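Local coordinates for protein beta-1,4-exocellulase (Thermobifida fusca, PDB 4B4H) that hydrolyses beta-1,4-glycosidic bonds of cellulose as a family 6 cellobiohydrolase, this chain being the catalytic domain of the longer enzyme, at residues Phe7-Tyr13 / Asp73-Gln78; Cys89-Ala93 / Tyr381-Arg386; Met118-Ala122 / Leu174-Val180; Tyr181-Ala187 / Tyr218-Ser224. One frame throughout, in Å; residues are numbered along the deposited sequence.

Contact 1 (Phe7-Tyr13 / Asp73-Gln78)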
loop_
_atom_site.group_PDB
_atom_site.type_symbol
_atom_site.label_atom_id
_atom_site.label_comp_id
_atom_site.label_asym_id
_atom_site.label_seq_id
_atom_site.Cartn_x
_atom_site.Cartn_y
_atom_site.Cartn_z
ATOM N N PHE A 7 12.986 10.399 5.215
ATOM C CA PHE A 7 12.487 10.226 6.576
ATOM C C PHE A 7 13.563 10.453 7.640
ATOM O O PHE A 7 13.248 10.671 8.813
ATOM C CB PHE A 7 11.856 8.833 6.721
ATOM C CG PHE A 7 10.653 8.640 5.853
ATOM C CD1 PHE A 7 9.383 9.026 6.291
ATOM C CD2 PHE A 7 10.787 8.085 4.581
ATOM C CE1 PHE A 7 8.268 8.851 5.473
ATOM C CE2 PHE A 7 9.677 7.921 3.759
ATOM C CZ PHE A 7 8.422 8.299 4.208
ATOM N N GLU A 8 14.822 10.418 7.219
ATOM C CA GLU A 8 15.955 10.563 8.135
ATOM C C GLU A 8 16.090 12.019 8.617
ATOM O O GLU A 8 16.116 12.946 7.803
ATOM C CB GLU A 8 17.227 10.071 7.458
ATOM C CG GLU A 8 18.486 10.179 8.292
ATOM C CD GLU A 8 19.652 9.441 7.665
ATOM O OE1 GLU A 8 19.744 9.386 6.425
ATOM O OE2 GLU A 8 20.491 8.921 8.420
ATOM N N GLY A 9 16.133 12.202 9.939
ATOM C CA GLY A 9 16.265 13.531 10.548
ATOM C C GLY A 9 15.147 14.509 10.229
ATOM O O GLY A 9 15.368 15.722 10.165
ATOM N N ALA A 10 13.950 13.981 10.009
ATOM C CA ALA A 10 12.792 14.791 9.682
ATOM C C ALA A 10 11.660 14.553 10.673
ATOM O O ALA A 10 11.474 13.435 11.148
ATOM C CB ALA A 10 12.325 14.474 8.267
ATOM N N LYS A 11 10.922 15.614 10.996
ATOM C CA LYS A 11 9.609 15.480 11.613
ATOM C C LYS A 11 8.649 14.903 10.567
ATOM O O LYS A 11 8.867 15.069 9.365
ATOM C CB LYS A 11 9.077 16.846 12.069
ATOM C CG LYS A 11 9.578 17.342 13.423
ATOM C CD LYS A 11 10.655 18.400 13.255
ATOM C CE LYS A 11 10.421 19.594 14.168
ATOM N NZ LYS A 11 11.638 20.435 14.358
ATOM N N LEU A 12 7.595 14.236 11.015
ATOM C CA LEU A 12 6.595 13.708 10.093
ATOM C C LEU A 12 5.275 14.477 10.192
ATOM O O LEU A 12 4.809 14.802 11.282
ATOM C CB LEU A 12 6.366 12.199 10.307
ATOM C CG LEU A 12 7.575 11.298 10.630
ATOM C CD1 LEU A 12 7.111 9.883 10.974
ATOM C CD2 LEU A 12 8.628 11.282 9.522
ATOM N N TYR A 13 4.678 14.753 9.033
ATOM C CA TYR A 13 3.374 15.422 8.948
ATOM C C TYR A 13 2.300 14.716 9.778
ATOM O O TYR A 13 2.224 13.491 9.759
ATOM C CB TYR A 13 2.903 15.446 7.489
ATOM C CG TYR A 13 1.612 16.190 7.261
ATOM C CD1 TYR A 13 1.520 17.551 7.532
ATOM C CD2 TYR A 13 0.467 15.530 6.795
ATOM C CE1 TYR A 13 0.346 18.246 7.326
ATOM C CE2 TYR A 13 -0.722 16.221 6.582
ATOM C CZ TYR A 13 -0.771 17.586 6.867
ATOM O OH TYR A 13 -1.914 18.332 6.669
ATOM N N ASP A 73 12.743 23.248 10.300
ATOM C CA ASP A 73 13.529 22.007 10.272
ATOM C C ASP A 73 12.930 21.036 9.250
ATOM O O ASP A 73 11.769 21.211 8.859
ATOM C CB ASP A 73 13.532 21.345 11.652
ATOM C CG ASP A 73 14.110 22.241 12.738
ATOM O OD1 ASP A 73 15.290 22.641 12.626
ATOM O OD2 ASP A 73 13.376 22.540 13.708
ATOM N N PRO A 74 13.707 20.019 8.809
ATOM C CA PRO A 74 13.139 19.071 7.836
ATOM C C PRO A 74 11.847 18.387 8.308
ATOM O O PRO A 74 11.755 17.975 9.455
ATOM C CB PRO A 74 14.268 18.054 7.636
ATOM C CG PRO A 74 15.521 18.827 7.926
ATOM C CD PRO A 74 15.146 19.763 9.042
ATOM N N LEU A 75 10.854 18.299 7.420
ATOM C CA LEU A 75 9.600 17.594 7.684
ATOM C C LEU A 75 9.154 16.856 6.426
ATOM O O LEU A 75 9.415 17.323 5.315
ATOM C CB LEU A 75 8.499 18.557 8.176
ATOM C CG LEU A 75 7.159 17.898 8.573
ATOM C CD1 LEU A 75 6.537 18.525 9.815
ATOM C CD2 LEU A 75 6.169 17.924 7.412
ATOM N N THR A 76 8.438 15.744 6.631
ATOM C CA THR A 76 8.101 14.795 5.591
ATOM C C THR A 76 6.605 14.504 5.601
ATOM O O THR A 76 6.036 14.098 6.623
ATOM C CB THR A 76 8.937 13.519 5.778
ATOM O OG1 THR A 76 10.314 13.885 5.719
ATOM C CG2 THR A 76 8.651 12.485 4.691
ATOM N N ILE A 77 5.981 14.761 4.452
ATOM C CA ILE A 77 4.555 14.486 4.202
ATOM C C ILE A 77 4.442 13.457 3.080
ATOM O O ILE A 77 5.127 13.551 2.056
ATOM C CB ILE A 77 3.736 15.759 3.835
ATOM C CG1 ILE A 77 2.245 15.425 3.652
ATOM C CG2 ILE A 77 4.285 16.425 2.570
ATOM C CD1 ILE A 77 1.319 16.615 3.491
ATOM N N GLN A 78 3.553 12.516 3.273
ATOM C CA GLN A 78 3.385 11.491 2.288
ATOM C C GLN A 78 2.098 11.753 1.489
ATOM O O GLN A 78 1.170 12.042 2.014
ATOM C CB GLN A 78 3.319 10.113 2.960
ATOM C CG GLN A 78 4.510 9.704 3.788
ATOM C CD GLN A 78 4.178 8.563 4.690
ATOM O OE1 GLN A 78 3.798 8.735 5.785
ATOM N NE2 GLN A 78 4.332 7.404 4.191
HETATM O O HOH W 1 13.696 18.033 11.621
#

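Contact 2 (Cys89-Ala93 / Tyr381-Arg386)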
loop_
_atom_site.group_PDB
_atom_site.type_symbol
_atom_site.label_atom_id
_atom_site.label_comp_id
_atom_site.label_asym_id
_atom_site.label_seq_id
_atom_site.Cartn_x
_atom_site.Cartn_y
_atom_site.Cartn_z
ATOM N N CYS A 89 -7.485 -2.781 -12.257
ATOM C CA CYS A 89 -8.058 -3.484 -13.423
ATOM C C CYS A 89 -8.539 -4.914 -13.163
ATOM O O CYS A 89 -9.222 -5.487 -14.013
ATOM C CB CYS A 89 -7.086 -3.472 -14.609
ATOM S SG CYS A 89 -5.522 -4.334 -14.290
ATOM N N ALA A 90 -8.181 -5.479 -12.015
ATOM C CA ALA A 90 -8.607 -6.839 -11.663
ATOM C C ALA A 90 -9.799 -6.849 -10.723
ATOM O O ALA A 90 -10.389 -7.908 -10.491
ATOM C CB ALA A 90 -7.458 -7.629 -11.049
ATOM N N ALA A 91 -10.131 -5.687 -10.162
ATOM C CA ALA A 91 -11.183 -5.608 -9.150
ATOM C C ALA A 91 -12.568 -5.778 -9.762
ATOM O O ALA A 91 -12.787 -5.461 -10.938
ATOM C CB ALA A 91 -11.103 -4.299 -8.373
ATOM N N LEU A 92 -13.488 -6.300 -8.960
ATOM C CA LEU A 92 -14.887 -6.445 -9.372
ATOM C C LEU A 92 -15.532 -5.095 -9.665
ATOM O O LEU A 92 -16.363 -4.963 -10.576
ATOM C CB LEU A 92 -15.688 -7.170 -8.289
ATOM C CG LEU A 92 -15.308 -8.625 -7.995
ATOM C CD1 LEU A 92 -16.071 -9.178 -6.794
ATOM C CD2 LEU A 92 -15.509 -9.517 -9.212
ATOM N N ALA A 93 -15.140 -4.095 -8.880
ATOM C CA ALA A 93 -15.591 -2.722 -9.035
ATOM C C ALA A 93 -14.430 -1.795 -8.702
ATOM O O ALA A 93 -13.643 -2.072 -7.796
ATOM C CB ALA A 93 -16.767 -2.452 -8.113
ATOM N N TYR A 381 -19.351 -12.627 0.522
ATOM C CA TYR A 381 -18.765 -13.037 -0.758
ATOM C C TYR A 381 -17.866 -14.274 -0.620
ATOM O O TYR A 381 -17.080 -14.392 0.318
ATOM C CB TYR A 381 -18.003 -11.863 -1.378
ATOM C CG TYR A 381 -17.413 -12.115 -2.752
ATOM C CD1 TYR A 381 -18.242 -12.411 -3.848
ATOM C CD2 TYR A 381 -16.038 -12.033 -2.971
ATOM C CE1 TYR A 381 -17.706 -12.627 -5.110
ATOM C CE2 TYR A 381 -15.492 -12.236 -4.235
ATOM C CZ TYR A 381 -16.332 -12.544 -5.297
ATOM O OH TYR A 381 -15.794 -12.755 -6.544
ATOM N N GLN A 382 -18.005 -15.209 -1.553
ATOM C CA GLN A 382 -17.320 -16.489 -1.473
ATOM C C GLN A 382 -16.059 -16.545 -2.332
ATOM O O GLN A 382 -15.487 -17.615 -2.544
ATOM C CB GLN A 382 -18.287 -17.653 -1.766
ATOM C CG GLN A 382 -19.298 -17.931 -0.654
ATOM C CD GLN A 382 -18.664 -18.243 0.702
ATOM O OE1 GLN A 382 -17.489 -18.613 0.801
ATOM N NE2 GLN A 382 -19.450 -18.102 1.755
ATOM N N GLY A 383 -15.643 -15.379 -2.824
ATOM C CA GLY A 383 -14.346 -15.240 -3.455
ATOM C C GLY A 383 -14.335 -15.525 -4.935
ATOM O O GLY A 383 -15.379 -15.779 -5.549
ATOM N N ASN A 384 -13.132 -15.480 -5.484
ATOM C CA ASN A 384 -12.856 -15.757 -6.878
ATOM C C ASN A 384 -11.432 -16.282 -7.006
ATOM O O ASN A 384 -10.740 -16.451 -6.000
ATOM C CB ASN A 384 -13.088 -14.517 -7.757
ATOM C CG ASN A 384 -12.332 -13.294 -7.274
ATOM O OD1 ASN A 384 -11.112 -13.320 -7.146
ATOM N ND2 ASN A 384 -13.050 -12.210 -7.017
ATOM N N ALA A 385 -10.977 -16.535 -8.229
ATOM C CA ALA A 385 -9.645 -17.085 -8.447
ATOM C C ALA A 385 -8.551 -16.301 -7.703
ATOM O O ALA A 385 -7.615 -16.901 -7.178
ATOM C CB ALA A 385 -9.332 -17.192 -9.939
ATOM N N ARG A 386 -8.699 -14.976 -7.607
ATOM C CA ARG A 386 -7.625 -14.142 -7.043
ATOM C C ARG A 386 -7.484 -14.205 -5.521
ATOM O O ARG A 386 -6.460 -13.767 -4.971
ATOM C CB ARG A 386 -7.731 -12.686 -7.527
ATOM C CG ARG A 386 -7.320 -12.475 -8.979
ATOM C CD ARG A 386 -7.665 -11.068 -9.490
ATOM N NE ARG A 386 -9.071 -10.677 -9.301
ATOM C CZ ARG A 386 -10.093 -11.116 -10.038
ATOM N NH1 ARG A 386 -9.889 -11.997 -11.007
ATOM N NH2 ARG A 386 -11.327 -10.689 -9.787
HETATM O O HOH W 2 -8.855 -8.219 -7.910
#

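Contact 3 (Met118-Ala122 / Leu174-Val180)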
loop_
_atom_site.group_PDB
_atom_site.type_symbol
_atom_site.label_atom_id
_atom_site.label_comp_id
_atom_site.label_asym_id
_atom_site.label_seq_id
_atom_site.Cartn_x
_atom_site.Cartn_y
_atom_site.Cartn_z
ATOM N N MET A 118 3.164 21.045 -6.256
ATOM C CA MET A 118 4.407 20.635 -5.597
ATOM C C MET A 118 5.575 21.542 -5.977
ATOM O O MET A 118 6.443 21.835 -5.151
ATOM C CB MET A 118 4.709 19.158 -5.855
ATOM C CG MET A 118 3.628 18.269 -5.254
ATOM S SD MET A 118 4.001 16.537 -5.459
ATOM C CE MET A 118 2.679 15.764 -4.529
ATOM N N TRP A 119 5.585 21.995 -7.224
ATOM C CA TRP A 119 6.605 22.926 -7.669
ATOM C C TRP A 119 6.614 24.158 -6.812
ATOM O O TRP A 119 7.676 24.608 -6.412
ATOM C CB TRP A 119 6.423 23.285 -9.140
ATOM C CG TRP A 119 7.246 22.441 -10.074
ATOM C CD1 TRP A 119 6.792 21.536 -11.029
ATOM C CD2 TRP A 119 8.711 22.417 -10.189
ATOM N NE1 TRP A 119 7.840 20.956 -11.697
ATOM C CE2 TRP A 119 9.026 21.440 -11.244
ATOM C CE3 TRP A 119 9.761 23.063 -9.533
ATOM C CZ2 TRP A 119 10.326 21.158 -11.613
ATOM C CZ3 TRP A 119 11.068 22.782 -9.929
ATOM C CH2 TRP A 119 11.345 21.843 -10.935
ATOM N N ASP A 120 5.445 24.725 -6.513
ATOM C CA ASP A 120 5.398 25.920 -5.674
ATOM C C ASP A 120 6.198 25.664 -4.411
ATOM O O ASP A 120 7.070 26.455 -4.037
ATOM C CB ASP A 120 3.969 26.272 -5.276
ATOM C CG ASP A 120 3.125 26.731 -6.449
ATOM O OD1 ASP A 120 3.680 27.257 -7.438
ATOM O OD2 ASP A 120 1.894 26.560 -6.374
ATOM N N PHE A 121 5.918 24.526 -3.781
ATOM C CA PHE A 121 6.507 24.198 -2.492
ATOM C C PHE A 121 7.999 23.821 -2.500
ATOM O O PHE A 121 8.616 23.715 -1.443
ATOM C CB PHE A 121 5.616 23.182 -1.765
ATOM C CG PHE A 121 4.306 23.775 -1.299
ATOM C CD1 PHE A 121 3.209 23.871 -2.160
ATOM C CD2 PHE A 121 4.186 24.301 -0.011
ATOM C CE1 PHE A 121 2.017 24.444 -1.734
ATOM C CE2 PHE A 121 3.003 24.884 0.414
ATOM C CZ PHE A 121 1.909 24.946 -0.440
ATOM N N ALA A 122 8.583 23.669 -3.689
ATOM C CA ALA A 122 10.000 23.360 -3.836
ATOM C C ALA A 122 10.876 24.463 -3.259
ATOM O O ALA A 122 12.044 24.229 -2.930
ATOM C CB ALA A 122 10.348 23.131 -5.298
ATOM N N LEU A 174 6.777 14.410 -11.356
ATOM C CA LEU A 174 7.004 14.618 -9.940
ATOM C C LEU A 174 8.494 14.483 -9.656
ATOM O O LEU A 174 9.033 15.215 -8.844
ATOM C CB LEU A 174 6.173 13.647 -9.098
ATOM C CG LEU A 174 4.659 13.631 -9.354
ATOM C CD1 LEU A 174 3.953 12.791 -8.297
ATOM C CD2 LEU A 174 4.072 15.039 -9.404
ATOM N N GLY A 175 9.158 13.566 -10.359
ATOM C CA GLY A 175 10.602 13.355 -10.167
ATOM C C GLY A 175 11.487 14.534 -10.523
ATOM O O GLY A 175 12.587 14.669 -9.974
ATOM N N GLU A 176 11.054 15.373 -11.459
ATOM C CA GLU A 176 11.828 16.590 -11.759
ATOM C C GLU A 176 11.902 17.530 -10.536
ATOM O O GLU A 176 12.934 18.194 -10.315
ATOM C CB GLU A 176 11.267 17.305 -12.990
ATOM C CG GLU A 176 11.603 16.583 -14.285
ATOM C CD GLU A 176 10.721 16.985 -15.457
ATOM O OE1 GLU A 176 9.838 17.836 -15.284
ATOM O OE2 GLU A 176 10.920 16.441 -16.563
ATOM N N ILE A 177 10.832 17.544 -9.737
ATOM C CA ILE A 177 10.656 18.489 -8.620
ATOM C C ILE A 177 11.687 18.173 -7.514
ATOM O O ILE A 177 11.804 17.028 -7.069
ATOM C CB ILE A 177 9.191 18.435 -8.107
ATOM C CG1 ILE A 177 8.219 18.525 -9.303
ATOM C CG2 ILE A 177 8.886 19.534 -7.102
ATOM C CD1 ILE A 177 6.750 18.637 -8.965
ATOM N N PRO A 178 12.473 19.183 -7.095
ATOM C CA PRO A 178 13.651 18.952 -6.242
ATOM C C PRO A 178 13.425 18.265 -4.902
ATOM O O PRO A 178 14.313 17.539 -4.450
ATOM C CB PRO A 178 14.221 20.357 -6.016
ATOM C CG PRO A 178 13.175 21.309 -6.449
ATOM C CD PRO A 178 12.304 20.605 -7.437
ATOM N N ASN A 179 12.290 18.498 -4.258
ATOM C CA ASN A 179 12.075 17.898 -2.928
ATOM C C ASN A 179 10.956 16.853 -2.934
ATOM O O ASN A 179 10.291 16.629 -1.933
ATOM C CB ASN A 179 11.849 18.995 -1.872
ATOM C CG ASN A 179 10.648 19.861 -2.190
ATOM O OD1 ASN A 179 10.125 19.808 -3.297
ATOM N ND2 ASN A 179 10.197 20.659 -1.219
ATOM N N VAL A 180 10.753 16.233 -4.089
ATOM C CA VAL A 180 9.796 15.128 -4.201
ATOM C C VAL A 180 10.555 13.803 -4.328
ATOM O O VAL A 180 11.528 13.692 -5.085
ATOM C CB VAL A 180 8.774 15.367 -5.352
ATOM C CG1 VAL A 180 7.761 14.232 -5.425
ATOM C CG2 VAL A 180 8.031 16.658 -5.097
HETATM O O HOH W 3 7.574 18.741 -13.504
#

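Contact 4 (Tyr181-Ala187 / Tyr218-Ser224)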
loop_
_atom_site.group_PDB
_atom_site.type_symbol
_atom_site.label_atom_id
_atom_site.label_comp_id
_atom_site.label_asym_id
_atom_site.label_seq_id
_atom_site.Cartn_x
_atom_site.Cartn_y
_atom_site.Cartn_z
ATOM N N TYR A 181 10.118 12.823 -3.536
ATOM C CA TYR A 181 10.744 11.510 -3.463
ATOM C C TYR A 181 9.726 10.449 -3.870
ATOM O O TYR A 181 8.838 10.096 -3.097
ATOM C CB TYR A 181 11.278 11.272 -2.031
ATOM C CG TYR A 181 12.338 12.292 -1.607
ATOM C CD1 TYR A 181 11.981 13.599 -1.241
ATOM C CD2 TYR A 181 13.683 11.947 -1.572
ATOM C CE1 TYR A 181 12.947 14.534 -0.874
ATOM C CE2 TYR A 181 14.648 12.874 -1.195
ATOM C CZ TYR A 181 14.271 14.159 -0.851
ATOM O OH TYR A 181 15.232 15.081 -0.475
ATOM N N ASN A 182 9.907 9.909 -5.072
ATOM C CA ASN A 182 8.947 8.948 -5.635
ATOM C C ASN A 182 9.186 7.525 -5.198
ATOM O O ASN A 182 10.264 6.994 -5.404
ATOM C CB ASN A 182 9.048 8.953 -7.168
ATOM C CG ASN A 182 8.531 10.234 -7.811
ATOM O OD1 ASN A 182 7.608 10.885 -7.319
ATOM N ND2 ASN A 182 9.153 10.610 -8.909
ATOM N N TYR A 183 8.147 6.876 -4.684
ATOM C CA TYR A 183 8.213 5.447 -4.407
ATOM C C TYR A 183 7.159 4.735 -5.234
ATOM O O TYR A 183 5.977 5.032 -5.127
ATOM C CB TYR A 183 8.026 5.148 -2.904
ATOM C CG TYR A 183 9.149 5.662 -2.058
ATOM C CD1 TYR A 183 9.305 7.035 -1.824
ATOM C CD2 TYR A 183 10.051 4.784 -1.482
ATOM C CE1 TYR A 183 10.367 7.516 -1.062
ATOM C CE2 TYR A 183 11.109 5.248 -0.713
ATOM C CZ TYR A 183 11.247 6.618 -0.483
ATOM O OH TYR A 183 12.300 7.097 0.281
ATOM N N ILE A 184 7.597 3.767 -6.036
ATOM C CA ILE A 184 6.655 2.971 -6.834
ATOM C C ILE A 184 6.051 1.889 -5.950
ATOM O O ILE A 184 6.758 1.195 -5.217
ATOM C CB ILE A 184 7.324 2.305 -8.056
ATOM C CG1 ILE A 184 7.803 3.354 -9.072
ATOM C CG2 ILE A 184 6.346 1.337 -8.721
ATOM C CD1 ILE A 184 8.734 2.827 -10.138
ATOM N N ASP A 185 4.732 1.760 -5.978
ATOM C CA ASP A 185 4.091 0.710 -5.230
ATOM C C ASP A 185 4.495 -0.659 -5.778
ATOM O O ASP A 185 4.490 -0.875 -6.988
ATOM C CB ASP A 185 2.573 0.838 -5.251
ATOM C CG ASP A 185 1.924 -0.195 -4.383
ATOM O OD1 ASP A 185 1.834 0.045 -3.152
ATOM O OD2 ASP A 185 1.552 -1.260 -4.922
ATOM N N ALA A 186 4.791 -1.592 -4.873
ATOM C CA ALA A 186 5.353 -2.895 -5.228
ATOM C C ALA A 186 4.526 -4.034 -4.630
ATOM O O ALA A 186 5.058 -5.088 -4.224
ATOM C CB ALA A 186 6.795 -2.964 -4.732
ATOM N N ALA A 187 3.216 -3.804 -4.585
ATOM C CA ALA A 187 2.273 -4.793 -4.082
ATOM C C ALA A 187 2.721 -5.327 -2.710
ATOM O O ALA A 187 3.150 -4.562 -1.826
ATOM C CB ALA A 187 2.132 -5.943 -5.084
ATOM N N TYR A 218 14.469 8.914 -11.536
ATOM C CA TYR A 218 13.260 9.504 -10.944
ATOM C C TYR A 218 12.578 8.586 -9.919
ATOM O O TYR A 218 11.515 8.917 -9.387
ATOM C CB TYR A 218 12.261 9.919 -12.031
ATOM C CG TYR A 218 12.818 10.926 -13.002
ATOM C CD1 TYR A 218 13.454 12.094 -12.559
ATOM C CD2 TYR A 218 12.724 10.702 -14.366
ATOM C CE1 TYR A 218 13.966 13.004 -13.467
ATOM C CE2 TYR A 218 13.233 11.604 -15.282
ATOM C CZ TYR A 218 13.852 12.753 -14.830
ATOM O OH TYR A 218 14.363 13.627 -15.755
ATOM N N VAL A 219 13.184 7.429 -9.651
ATOM C CA VAL A 219 12.649 6.512 -8.643
ATOM C C VAL A 219 13.565 6.482 -7.436
ATOM O O VAL A 219 14.739 6.124 -7.547
ATOM C CB VAL A 219 12.466 5.087 -9.203
ATOM C CG1 VAL A 219 11.847 4.169 -8.144
ATOM C CG2 VAL A 219 11.559 5.127 -10.424
ATOM N N HIS A 220 13.012 6.867 -6.287
ATOM C CA HIS A 220 13.792 6.936 -5.070
ATOM C C HIS A 220 13.704 5.646 -4.315
ATOM O O HIS A 220 14.572 5.345 -3.477
ATOM C CB HIS A 220 13.326 8.096 -4.193
ATOM C CG HIS A 220 14.397 8.601 -3.261
ATOM N ND1 HIS A 220 15.387 9.418 -3.670
ATOM C CD2 HIS A 220 14.636 8.337 -1.919
ATOM C CE1 HIS A 220 16.209 9.672 -2.641
ATOM N NE2 HIS A 220 15.752 9.014 -1.569
ATOM N N GLY A 221 12.665 4.867 -4.607
ATOM C CA GLY A 221 12.467 3.603 -3.939
ATOM C C GLY A 221 11.151 2.963 -4.269
ATOM O O GLY A 221 10.512 3.326 -5.259
ATOM N N PHE A 222 10.793 1.994 -3.439
ATOM C CA PHE A 222 9.583 1.213 -3.604
ATOM C C PHE A 222 8.868 1.070 -2.265
ATOM O O PHE A 222 9.487 1.101 -1.219
ATOM C CB PHE A 222 9.927 -0.156 -4.209
ATOM C CG PHE A 222 10.489 -0.075 -5.608
ATOM C CD1 PHE A 222 11.833 0.218 -5.834
ATOM C CD2 PHE A 222 9.656 -0.262 -6.703
ATOM C CE1 PHE A 222 12.341 0.310 -7.128
ATOM C CE2 PHE A 222 10.157 -0.168 -7.992
ATOM C CZ PHE A 222 11.488 0.117 -8.203
ATOM N N ILE A 223 7.556 0.928 -2.314
ATOM C CA ILE A 223 6.752 0.679 -1.121
ATOM C C ILE A 223 5.923 -0.596 -1.255
ATOM O O ILE A 223 5.179 -0.768 -2.251
ATOM C CB ILE A 223 5.858 1.891 -0.745
ATOM C CG1 ILE A 223 4.998 1.576 0.479
ATOM C CG2 ILE A 223 4.935 2.269 -1.904
ATOM C CD1 ILE A 223 4.287 2.782 1.056
ATOM N N SER A 224 6.005 -1.429 -0.223
ATOM C CA SER A 224 5.159 -2.616 -0.109
ATOM C C SER A 224 4.108 -2.522 0.988
ATOM O O SER A 224 4.225 -1.706 1.951
ATOM C CB SER A 224 5.992 -3.885 0.124
ATOM O OG SER A 224 6.139 -4.179 1.507
HETATM O O HOH W 4 12.474 10.483 -7.048
#

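Contact 1 (Phe7-Tyr13 / Asp73-Gln78)
K11 and L12 run beside L75 and T76 as a short parallel beta ladder, adding an edge strand to strand 75-81 of the distorted beta/alpha barrel of glycoside hydrolase family 6. Three backbone bonds, K11 N to P74 O, T76 N to K11 O and Y13 N to T76 O, span 2.8 to 2.9 Å. Where the ladder begins, the K11 chain bends at chi2 and chi3 to bring NZ to the carboxylate of D73, a salt bridge of 2.8 Å to OD2 on the solvent side. Farther along, Y13 and I77 lie side by side, and I77 CD1 sits over one face of the tyrosine ring, 3.7 Å from its centroid. CG of Y13 is anti to the backbone N (chi1 -176°), which lays the ring along I77. T76 CG2 approaches a face of the F7 ring, while the Q78 amide stands at that ring's edge with its plane perpendicular to it.

In the second shell, the Y13 hydroxyl bonds H62 and its ring packs on helix 59-70; T76 OG1 bonds the carbonyl of P6, and F7 also touches V130, A348 and V350. Just ahead of the ladder, one water ties the type II turn F7-A10 to the start of 73-78, donating to G9 O at 3.2 Å and to P74 O at 2.9 Å.

Contact 2 (Cys89-Ala93 / Tyr381-Arg386)
A90 and R386 make the close part of this meeting between two loops: A90 CB lies 3.8 Å from R386 CD, and the carbonyl oxygen of A90 hangs over one face of the guanidinium. A bend in the R386 chain at chi3 (-53°) turns that face toward the oxygen. A90 O is 3.0 Å from R386 NH2, yet the angle is too poor for a hydrogen bond. R386 NE instead donates to a water at 2.8 Å, and the same water reaches A90 O only weakly; R386 NH1 makes a weak bond to G149 O. The inner side is buried against N140, N144 and C154, the last disulfide-bonded to C89.

Toward solvent the fit is sparser. L92 of the 89-93 loop and Y381 come from opposite directions, L92 CD1 meeting the phenol end obliquely, 3.6 Å from Y381 OH. Behind this, segment 381-386 braces itself. N384 ND2 donates to Y381 OH at 2.8 Å, while N384 OD1 takes R386 N on an in-plane lone pair at 3.0 Å, closing an Asx turn.

A90 is about 6 Å, side chain to side chain, from D136, placing the 89-93 loop near the predicted proton donor. N384 similarly lies about 5 Å from N389, a calcium ligand seen for this protein, though no calcium is bound here. With no direct hydrogen bond between the segments, their approach rests on van der Waals contact, a probable charge-dipole attraction and one unevenly held water.

Contact 3 (Met118-Ala122 / Leu174-Val180)
W119 and E176 share one water: W119 NE1 donates to it in the plane of the indole at 2.9 Å, and it donates onward to E176 OE1 at 3.0 Å. With that edge of the indole held, one face receives I177, whose CG1 stands 3.6 Å from the centroid of the five-membered ring. I177 CG1 is anti to its own carbonyl carbon (chi1 -48°), and from there CD1 continues past W119 CD1 to M118 CB. P178 adds a contact at an oblique angle, its CD 3.5 Å from W119 CZ3 and its CG 3.6 Å from A122 CB. Deeper in, M118 SD lies against V180 CG2 at 4.0 Å. N179 ND2 gives a weak bond to F121 O and another weak one to L127 O. Three carbonyls of segment 174-180, those of G175, I177 and V180, accept from K2 NZ. The arrangement is that of a beta/alpha barrel's outer layer, where residues 118-122 of the helix 103-121 region pack on the turn linking helix 162-175 to strand 180-185.

Contact 4 (Tyr181-Ala187 / Tyr218-Ser224)
Strands 181-185 and 221-224 are parallel neighbours in the central barrel sheet of family 6, their short axes 4.2 Å apart at closest and twisted by 47°. I184 N bonds G221 O, I184 O takes I223 N, and A186 N reaches I223 O. At the entry to the ladder N182 O accepts H220 N (2.9 Å) and, weakly, G221 N. N182 also uses its side chain: ND2 donates to Y218 O at 2.9 Å, nearly straight at 161° and in the planes of both amide and carbonyl.

On the opposite face from the N182 side chain, Y181 and H220 form a T-shaped pair with planes at 86°; Y181 CD2 points at the centre of the imidazole. With no CB on G221, the Y183 ring can settle over its backbone N, and the Y183 hydroxyl hydrogen-bonds D347 OD2. On the N182 face I184 CB packs on F222 CD2 (3.7 Å), and I184 CD1 turns to V219 CG2 (3.7 Å). Just past the strand, A187 lies beside W191 and near H188, both predicted to bind substrate. D185 OD1 bonds T226. D185 holds CG anti to the backbone N, which places its carboxylate to close an Asx turn, OD2 taking A187 N at 3.1 Å from above the carboxylate plane.

How the contacts relate
Contacts 1 and 4 belong to one curved sheet, their centres about 17 Å apart: contact 1 pairs its edge strand 11-12 with 75-81, and contact 4 joins 180-185 to 221-224, with strand 127-133 between 75-81 and 180-185. Contact 3, in the helical layer and centred about 15 Å from contact 1, touches contact 4 where G175 and L174 meet N182 and Y218. Contact 2 lies across the chain's centre, its own centre about 37 Å from those of contacts 1 and 3. Contact 1 closes first along the chain; contacts 3 and 4, in series, are nested inside contact 2's loop. Contacts 1, 3 and 4 thus join barrel strands and outer helices; contact 2 joins surface loops, one near the predicted proton donor.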